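Local coordinates for hypothetical protein (Giardia lamblia, PDB 3I3F) that is of unknown function but belongs to the YjgF-like endoribonuclease L-PSP family, forms a trimer and binds pentanoic acid, at residues Gly43-Asp48 against Glu127-Glu132; Asn86-Thr91 against Val121-Gln126. One frame throughout, in Å; residues are numbered along the deposited sequence.

In the fold
The two contacts lie about 10 Å apart, centre to centre, on the same side of the chain's centre. The chain passes through 43-48 first, then 86-91, then 121-126, and runs straight on into 127-132, so contact 2 falls between the two halves of contact 1. Both reach the same mixed sheet, in which strand 131-139 is the neighbour of strand 82-90. They touch there: Glu132 O faces Phe88 N at 2.8 Å, a probable hydrogen bond. Contact 1 supplies Gly43 and Glu132 to a pentanoic acid pocket, and contact 2 supplies Gln126. Arg118 of the second subunit is hydrogen-bonded to the same ligand, so the pocket lies at a subunit interface.

Contact 1. Residues Gly43-Asp48 against Glu127-Glu132; sequences GSVGID and EGLLVE. With LEA (pentanoic acid), chain F.
Val45 and Glu132 bury the largest areas here, followed by Leu129. The Val45 branch CG1 is the centre of the contact. It stands anti to the carbonyl carbon of its own residue. Its nearest neighbours are Glu132 CG at 3.6 Å and Leu129 CD1 at 3.8 Å from CG1. Val45 and Glu132 lie side by side and point the same way, whereas Leu129 crosses Val45 obliquely. The second Leu129 methyl, CD2, rests on Val45 CB.

Glu132 is extended. Its CG is anti to the backbone N (chi1 -175°), and the chain stays straight beyond it. This lays the aliphatic part along Val45 and brings the carboxylate oxygen OE2 against the alkyl chain of the bound pentanoic acid. There OE2 lies 3.7 Å from the ligand carbon C5. Gly43 O approaches the same C5 from the 43-48 segment, at 3.2 Å. The carbon C5 thus meets both segments. The ligand is also hydrogen-bonded to Gln126 NE2 and to Arg118 NH2 of the second subunit.

The backbones are joined more loosely. Glu132 CA makes a CA-H...O contact with Ser44 O at 3.5 Å. One water bridges the next step: it accepts from Gly46 N at 2.8 Å and donates to Val131 O at 2.7 Å. Gly46 is the centre of an inverse gamma turn, with a weak Ile47 N to Val45 O bond. Beyond it the chain moves away from Glu132.

Phe26 also packs on Val45, and Leu53 packs on Leu129. Segment 43-48 follows strand 38-41 and leads toward helix 56-74. Ser44 touches Thr64 and Ile68 of that helix, and Val131 touches Thr61. The helix therefore packs against both segments where strand 131-139 begins.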
ATOM      1  N   GLY A  43     -10.271  -0.238   3.086  1.00  9.38           N
ATOM      2  CA  GLY A  43     -10.264   1.222   3.117  1.00  9.57           C
ATOM      3  C   GLY A  43     -11.296   1.772   4.083  1.00  9.86           C
ATOM      4  O   GLY A  43     -12.431   1.288   4.127  1.00  9.79           O
ATOM      5  N   SER A  44     -10.886   2.761   4.875  1.00 10.06           N
ATOM      6  CA  SER A  44     -11.768   3.409   5.843  0.50 10.16           C
ATOM      7  C   SER A  44     -12.019   4.851   5.429  1.00 10.17           C
ATOM      8  O   SER A  44     -11.094   5.556   5.018  1.00  9.78           O
ATOM      9  CB  SER A  44     -11.151   3.368   7.239  0.50 10.32           C
ATOM     10  OG  SER A  44     -11.004   2.032   7.687  0.50 10.24           O
ATOM     11  N   VAL A  45     -13.271   5.281   5.544  1.00 10.24           N
ATOM     12  CA  VAL A  45     -13.687   6.617   5.143  1.00 10.41           C
ATOM     13  C   VAL A  45     -14.656   7.179   6.176  1.00 10.15           C
ATOM     14  O   VAL A  45     -15.093   6.463   7.083  1.00 10.01           O
ATOM     15  CB  VAL A  45     -14.338   6.591   3.742  1.00 10.30           C
ATOM     16  CG1 VAL A  45     -13.315   6.155   2.692  1.00 10.98           C
ATOM     17  CG2 VAL A  45     -15.555   5.672   3.732  1.00 11.27           C
ATOM     18  N   GLY A  46     -14.990   8.459   6.036  1.00 10.19           N
ATOM     19  CA  GLY A  46     -15.772   9.174   7.044  1.00 10.37           C
ATOM     20  C   GLY A  46     -17.273   8.972   6.956  1.00 10.47           C
ATOM     21  O   GLY A  46     -18.035   9.939   6.993  1.00 10.54           O
ATOM     22  N   ILE A  47     -17.694   7.713   6.857  1.00 10.66           N
ATOM     23  CA  ILE A  47     -19.103   7.342   6.767  1.00 10.95           C
ATOM     24  C   ILE A  47     -19.484   6.596   8.040  1.00 11.41           C
ATOM     25  O   ILE A  47     -18.764   5.691   8.470  1.00 11.19           O
ATOM     26  CB  ILE A  47     -19.354   6.454   5.530  1.00 10.87           C
ATOM     27  CG1 ILE A  47     -19.063   7.246   4.250  1.00 11.23           C
ATOM     28  CG2 ILE A  47     -20.790   5.930   5.520  1.00 11.04           C
ATOM     29  CD1 ILE A  47     -19.103   6.420   2.982  1.00 11.54           C
ATOM     30  N   ASP A  48     -20.604   6.983   8.651  1.00 12.04           N
ATOM     31  CA  ASP A  48     -21.047   6.353   9.899  1.00 12.55           C
ATOM     32  C   ASP A  48     -21.869   5.097   9.603  1.00 12.90           C
ATOM     33  O   ASP A  48     -22.096   4.761   8.438  1.00 12.55           O
ATOM     34  CB  ASP A  48     -21.799   7.351  10.803  1.00 12.83           C
ATOM     35  CG  ASP A  48     -23.080   7.889  10.181  1.00 13.25           C
ATOM     36  OD1 ASP A  48     -23.707   7.196   9.357  1.00 13.80           O
ATOM     37  OD2 ASP A  48     -23.464   9.025  10.539  1.00 15.25           O
ATOM     38  N   GLU A 127     -16.542   9.818  -5.053  1.00 16.65           N
ATOM     39  CA  GLU A 127     -17.365  11.023  -4.886  0.50 16.63           C
ATOM     40  C   GLU A 127     -17.602  11.406  -3.422  1.00 16.40           C
ATOM     41  O   GLU A 127     -18.022  10.576  -2.612  1.00 16.86           O
ATOM     42  CB  GLU A 127     -18.713  10.844  -5.597  0.50 16.77           C
ATOM     43  CG  GLU A 127     -19.553  12.112  -5.680  0.50 17.41           C
ATOM     44  CD  GLU A 127     -20.771  11.944  -6.567  0.50 18.26           C
ATOM     45  OE1 GLU A 127     -20.851  10.923  -7.283  0.50 19.24           O
ATOM     46  OE2 GLU A 127     -21.648  12.833  -6.551  0.50 19.23           O
ATOM     47  N   GLY A 128     -17.306  12.664  -3.093  1.00 15.92           N
ATOM     48  CA  GLY A 128     -17.572  13.218  -1.762  1.00 15.39           C
ATOM     49  C   GLY A 128     -16.495  12.982  -0.715  1.00 14.86           C
ATOM     50  O   GLY A 128     -16.465  13.672   0.309  1.00 14.86           O
ATOM     51  N   LEU A 129     -15.609  12.017  -0.959  1.00 14.32           N
ATOM     52  CA  LEU A 129     -14.585  11.647   0.015  1.00 13.80           C
ATOM     53  C   LEU A 129     -13.443  12.657   0.024  1.00 13.22           C
ATOM     54  O   LEU A 129     -12.870  12.964  -1.024  1.00 13.24           O
ATOM     55  CB  LEU A 129     -14.026  10.254  -0.293  1.00 13.89           C
ATOM     56  CG  LEU A 129     -15.023   9.094  -0.312  1.00 14.29           C
ATOM     57  CD1 LEU A 129     -14.305   7.792  -0.641  1.00 14.86           C
ATOM     58  CD2 LEU A 129     -15.755   8.981   1.014  1.00 14.95           C
ATOM     59  N   LEU A 130     -13.120  13.170   1.211  1.00 12.55           N
ATOM     60  CA  LEU A 130     -12.022  14.123   1.386  1.00 12.19           C
ATOM     61  C   LEU A 130     -10.760  13.450   1.919  1.00 11.86           C
ATOM     62  O   LEU A 130      -9.658  13.975   1.758  1.00 11.50           O
ATOM     63  CB  LEU A 130     -12.446  15.244   2.338  1.00 12.28           C
ATOM     64  CG  LEU A 130     -13.684  16.036   1.905  1.00 12.59           C
ATOM     65  CD1 LEU A 130     -14.100  17.010   2.996  1.00 13.12           C
ATOM     66  CD2 LEU A 130     -13.433  16.768   0.596  1.00 13.11           C
ATOM     67  N   VAL A 131     -10.935  12.298   2.565  1.00 11.61           N
ATOM     68  CA  VAL A 131      -9.832  11.537   3.134  1.00 11.60           C
ATOM     69  C   VAL A 131     -10.176  10.052   3.108  1.00 11.33           C
ATOM     70  O   VAL A 131     -11.345   9.668   3.222  1.00 11.02           O
ATOM     71  CB  VAL A 131      -9.531  11.981   4.592  1.00 11.58           C
ATOM     72  CG1 VAL A 131     -10.781  11.873   5.461  1.00 11.87           C
ATOM     73  CG2 VAL A 131      -8.389  11.163   5.186  1.00 12.53           C
ATOM     74  N   GLU A 132      -9.156   9.224   2.934  1.00 11.15           N
ATOM     75  CA  GLU A 132      -9.312   7.781   3.020  1.00 11.35           C
ATOM     76  C   GLU A 132      -8.045   7.193   3.615  1.00 11.04           C
ATOM     77  O   GLU A 132      -6.939   7.561   3.216  1.00 11.49           O
ATOM     78  CB  GLU A 132      -9.580   7.180   1.641  1.00 11.51           C
ATOM     79  CG  GLU A 132      -9.863   5.682   1.678  1.00 12.59           C
ATOM     80  CD  GLU A 132     -10.367   5.124   0.363  1.00 14.13           C
ATOM     81  OE1 GLU A 132     -10.648   5.911  -0.568  1.00 15.20           O
ATOM     82  OE2 GLU A 132     -10.487   3.883   0.269  1.00 15.40           O
TER
HETATM   83  C2  LEA F 142     -13.202   0.489  -2.538  1.00 17.14           C
HETATM   84  O2  LEA F 142     -12.206  -0.260  -2.425  1.00 15.97           O
HETATM   85  C3  LEA F 142     -13.756   1.215  -1.332  1.00 17.91           C
HETATM   86  C4  LEA F 142     -12.869   1.042  -0.099  1.00 18.40           C
HETATM   87  C5  LEA F 142     -13.406   1.757   1.141  1.00 18.83           C
HETATM   88  C6  LEA F 142     -14.493   2.771   0.845  1.00 19.50           C
HETATM   89  O1  LEA F 142     -13.782   0.664  -3.629  1.00 17.03           O
HETATM   90  O   HOH W   1     -13.857  10.127   4.133  1.00 11.87           O

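Contact 2. Residues Asn86-Thr91 against Val121-Gln126; sequences NIFLST and VRAQLQ
Two neighbouring parallel strands meet here, Phe88 beside Val121 and Leu89 beside Arg122. Four backbone hydrogen bonds join the segments. Val121 N donates to Ile87 O at 3.2 Å. Leu89 N donates to Val121 O at 3.0 Å, and Ala123 N to Leu89 O at 2.9 Å, nearly along the C=O axis. The last, from Thr91 N to Ala123 O, is 3.1 Å long and bent to 139° at the hydrogen. Its donor sits above the carbonyl plane, where the chain of Thr91 has left the strand.

The CD1-CE1 side of the Phe88 ring lies against Val121 CG2 and Ala123 CB. Phe88 and Val121 stand side by side and point the same way. Phe88 CE1 lies 3.6 Å from Val121 CG2. Its CD1 reaches Ala123 CB at 3.7 Å. The forked end of Leu125 sets its two methyls on the Phe88 strand. CD2 rests 3.7 Å from Phe88 CB, while CD1 lies against the backbone at Phe88 O and Ser90 N.

On the other face, Arg122 bends at chi2 (-58°) and passes over Leu89. Its CD lies 3.7 Å from Leu89 CB. The guanidinium then reaches a salt bridge from NH1 to Glu98 and a hydrogen bond from NH2 to Leu93 O. Thr91 O lies at its edge, near its plane. The Thr91 methyl CG2 lies against the Ala123 carbonyl carbon. A water joins Ser90 OG to Leu125 N, and Ser90 OG also bonds to Ser92 OG.

Val121 of the second subunit packs on Phe88 as well, so the face with Phe88 and Val121 takes part in the subunit interface. Helix 95-108 links the two strands. Together they form a beta-alpha-beta unit, as in the trimeric YjgF-like fold.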
ATOM      1  N   ASN A  86      -1.640   3.960   5.465  1.00  9.28           N
ATOM      2  CA  ASN A  86      -1.456   4.919   4.378  1.00  9.56           C
ATOM      3  C   ASN A  86      -2.621   5.894   4.380  1.00  9.80           C
ATOM      4  O   ASN A  86      -3.754   5.510   4.671  1.00  9.66           O
ATOM      5  CB  ASN A  86      -1.454   4.234   3.007  1.00  9.55           C
ATOM      6  CG  ASN A  86      -0.324   3.231   2.813  1.00 10.09           C
ATOM      7  OD1 ASN A  86      -0.313   2.524   1.804  1.00 10.82           O
ATOM      8  ND2 ASN A  86       0.621   3.167   3.744  1.00 11.00           N
ATOM      9  N   ILE A  87      -2.347   7.143   4.021  1.00 10.00           N
ATOM     10  CA  ILE A  87      -3.386   8.158   3.916  1.00 10.42           C
ATOM     11  C   ILE A  87      -3.475   8.660   2.481  1.00 10.59           C
ATOM     12  O   ILE A  87      -2.460   9.009   1.876  1.00 10.51           O
ATOM     13  CB  ILE A  87      -3.095   9.351   4.839  1.00 10.47           C
ATOM     14  CG1 ILE A  87      -3.032   8.897   6.301  1.00 11.37           C
ATOM     15  CG2 ILE A  87      -4.162  10.433   4.673  1.00 10.79           C
ATOM     16  CD1 ILE A  87      -2.131   9.741   7.144  1.00 12.34           C
ATOM     17  N   PHE A  88      -4.690   8.672   1.943  1.00 10.77           N
ATOM     18  CA  PHE A  88      -4.984   9.370   0.700  1.00 11.29           C
ATOM     19  C   PHE A  88      -5.854  10.570   1.044  1.00 11.49           C
ATOM     20  O   PHE A  88      -6.955  10.411   1.568  1.00 11.56           O
ATOM     21  CB  PHE A  88      -5.726   8.466  -0.291  1.00 11.59           C
ATOM     22  CG  PHE A  88      -4.859   7.419  -0.941  1.00 12.57           C
ATOM     23  CD1 PHE A  88      -3.772   7.786  -1.725  1.00 13.58           C
ATOM     24  CD2 PHE A  88      -5.147   6.069  -0.794  1.00 14.08           C
ATOM     25  CE1 PHE A  88      -2.973   6.824  -2.335  1.00 14.29           C
ATOM     26  CE2 PHE A  88      -4.355   5.101  -1.403  1.00 14.61           C
ATOM     27  CZ  PHE A  88      -3.267   5.481  -2.173  1.00 14.75           C
ATOM     28  N   LEU A  89      -5.344  11.768   0.780  1.00 11.80           N
ATOM     29  CA  LEU A  89      -6.132  12.987   0.913  1.00 12.26           C
ATOM     30  C   LEU A  89      -6.630  13.379  -0.469  1.00 12.59           C
ATOM     31  O   LEU A  89      -5.940  13.168  -1.463  1.00 12.59           O
ATOM     32  CB  LEU A  89      -5.292  14.117   1.511  1.00 12.37           C
ATOM     33  CG  LEU A  89      -4.809  13.912   2.949  1.00 12.84           C
ATOM     34  CD1 LEU A  89      -3.927  15.073   3.382  1.00 13.54           C
ATOM     35  CD2 LEU A  89      -5.982  13.742   3.906  1.00 13.71           C
ATOM     36  N   SER A  90      -7.831  13.940  -0.540  1.00 12.98           N
ATOM     37  CA  SER A  90      -8.376  14.358  -1.825  1.00 13.50           C
ATOM     38  C   SER A  90      -7.483  15.415  -2.464  1.00 14.07           C
ATOM     39  O   SER A  90      -6.956  16.294  -1.779  1.00 13.94           O
ATOM     40  CB  SER A  90      -9.790  14.916  -1.660  1.00 13.37           C
ATOM     41  OG  SER A  90     -10.280  15.408  -2.896  1.00 14.07           O
ATOM     42  N   THR A  91      -7.321  15.329  -3.781  1.00 14.76           N
ATOM     43  CA  THR A  91      -6.609  16.361  -4.532  1.00 15.52           C
ATOM     44  C   THR A  91      -7.280  17.731  -4.371  1.00 15.68           C
ATOM     45  O   THR A  91      -6.634  18.764  -4.543  1.00 16.19           O
ATOM     46  CB  THR A  91      -6.521  16.005  -6.030  1.00 15.64           C
ATOM     47  OG1 THR A  91      -7.816  15.627  -6.511  1.00 16.96           O
ATOM     48  CG2 THR A  91      -5.550  14.855  -6.249  1.00 16.18           C
ATOM     49  N   VAL A 121      -0.295  10.928   0.583  1.00 13.45           N
ATOM     50  CA  VAL A 121      -0.253  11.568  -0.727  1.00 13.93           C
ATOM     51  C   VAL A 121      -1.655  11.980  -1.142  1.00 14.20           C
ATOM     52  O   VAL A 121      -2.643  11.514  -0.568  1.00 14.20           O
ATOM     53  CB  VAL A 121       0.332  10.632  -1.808  1.00 14.04           C
ATOM     54  CG1 VAL A 121       1.745  10.198  -1.435  1.00 14.43           C
ATOM     55  CG2 VAL A 121      -0.569   9.421  -2.019  1.00 14.21           C
ATOM     56  N   ARG A 122      -1.730  12.858  -2.138  1.00 14.44           N
ATOM     57  CA  ARG A 122      -3.004  13.301  -2.698  0.50 14.63           C
ATOM     58  C   ARG A 122      -3.434  12.361  -3.816  1.00 14.71           C
ATOM     59  O   ARG A 122      -2.598  11.887  -4.586  1.00 14.96           O
ATOM     60  CB  ARG A 122      -2.894  14.718  -3.264  0.50 14.66           C
ATOM     61  CG  ARG A 122      -2.430  15.777  -2.284  0.50 14.86           C
ATOM     62  CD  ARG A 122      -3.335  15.864  -1.074  0.50 14.96           C
ATOM     63  NE  ARG A 122      -3.137  17.110  -0.341  0.50 15.02           N
ATOM     64  CZ  ARG A 122      -3.806  18.232  -0.586  0.50 15.11           C
ATOM     65  NH1 ARG A 122      -3.563  19.323   0.130  0.50 15.20           N
ATOM     66  NH2 ARG A 122      -4.720  18.265  -1.545  0.50 15.19           N
ATOM     67  N   ALA A 123      -4.734  12.095  -3.902  1.00 14.85           N
ATOM     68  CA  ALA A 123      -5.283  11.243  -4.954  1.00 14.91           C
ATOM     69  C   ALA A 123      -6.734  11.611  -5.225  1.00 15.02           C
ATOM     70  O   ALA A 123      -7.390  12.242  -4.395  1.00 14.85           O
ATOM     71  CB  ALA A 123      -5.174   9.777  -4.561  1.00 15.16           C
ATOM     72  N   GLN A 124      -7.224  11.223  -6.399  1.00 15.08           N
ATOM     73  CA  GLN A 124      -8.625  11.416  -6.748  1.00 15.22           C
ATOM     74  C   GLN A 124      -9.451  10.297  -6.111  1.00 15.15           C
ATOM     75  O   GLN A 124      -9.421   9.148  -6.565  1.00 15.12           O
ATOM     76  CB  GLN A 124      -8.797  11.434  -8.270  1.00 15.36           C
ATOM     77  CG  GLN A 124     -10.224  11.669  -8.751  1.00 16.00           C
ATOM     78  CD  GLN A 124     -10.363  11.552 -10.259  1.00 16.92           C
ATOM     79  OE1 GLN A 124      -9.409  11.779 -11.006  0.50 17.44           O
ATOM     80  NE2 GLN A 124     -11.557  11.192 -10.715  0.50 17.17           N
ATOM     81  N   LEU A 125     -10.177  10.644  -5.050  1.00 15.17           N
ATOM     82  CA  LEU A 125     -10.986   9.687  -4.301  1.00 15.23           C
ATOM     83  C   LEU A 125     -12.392   9.613  -4.878  1.00 15.52           C
ATOM     84  O   LEU A 125     -12.783  10.453  -5.692  1.00 15.53           O
ATOM     85  CB  LEU A 125     -11.063  10.094  -2.826  1.00 15.17           C
ATOM     86  CG  LEU A 125      -9.720  10.330  -2.131  1.00 14.74           C
ATOM     87  CD1 LEU A 125      -9.930  10.784  -0.692  1.00 14.45           C
ATOM     88  CD2 LEU A 125      -8.857   9.078  -2.182  1.00 14.82           C
ATOM     89  N   GLN A 126     -13.151   8.610  -4.441  1.00 15.85           N
ATOM     90  CA  GLN A 126     -14.540   8.451  -4.875  1.00 16.14           C
ATOM     91  C   GLN A 126     -15.391   9.636  -4.409  1.00 16.39           C
ATOM     92  O   GLN A 126     -15.005  10.366  -3.492  1.00 16.32           O
ATOM     93  CB  GLN A 126     -15.113   7.119  -4.379  1.00 16.24           C
ATOM     94  CG  GLN A 126     -14.483   5.904  -5.065  1.00 16.40           C
ATOM     95  CD  GLN A 126     -14.842   4.584  -4.408  1.00 16.93           C
ATOM     96  OE1 GLN A 126     -15.821   4.484  -3.667  0.50 17.07           O
ATOM     97  NE2 GLN A 126     -14.049   3.553  -4.689  0.50 16.23           N
TER
HETATM   98  O   HOH W   2     -10.872  13.420  -4.599  1.00 15.02           O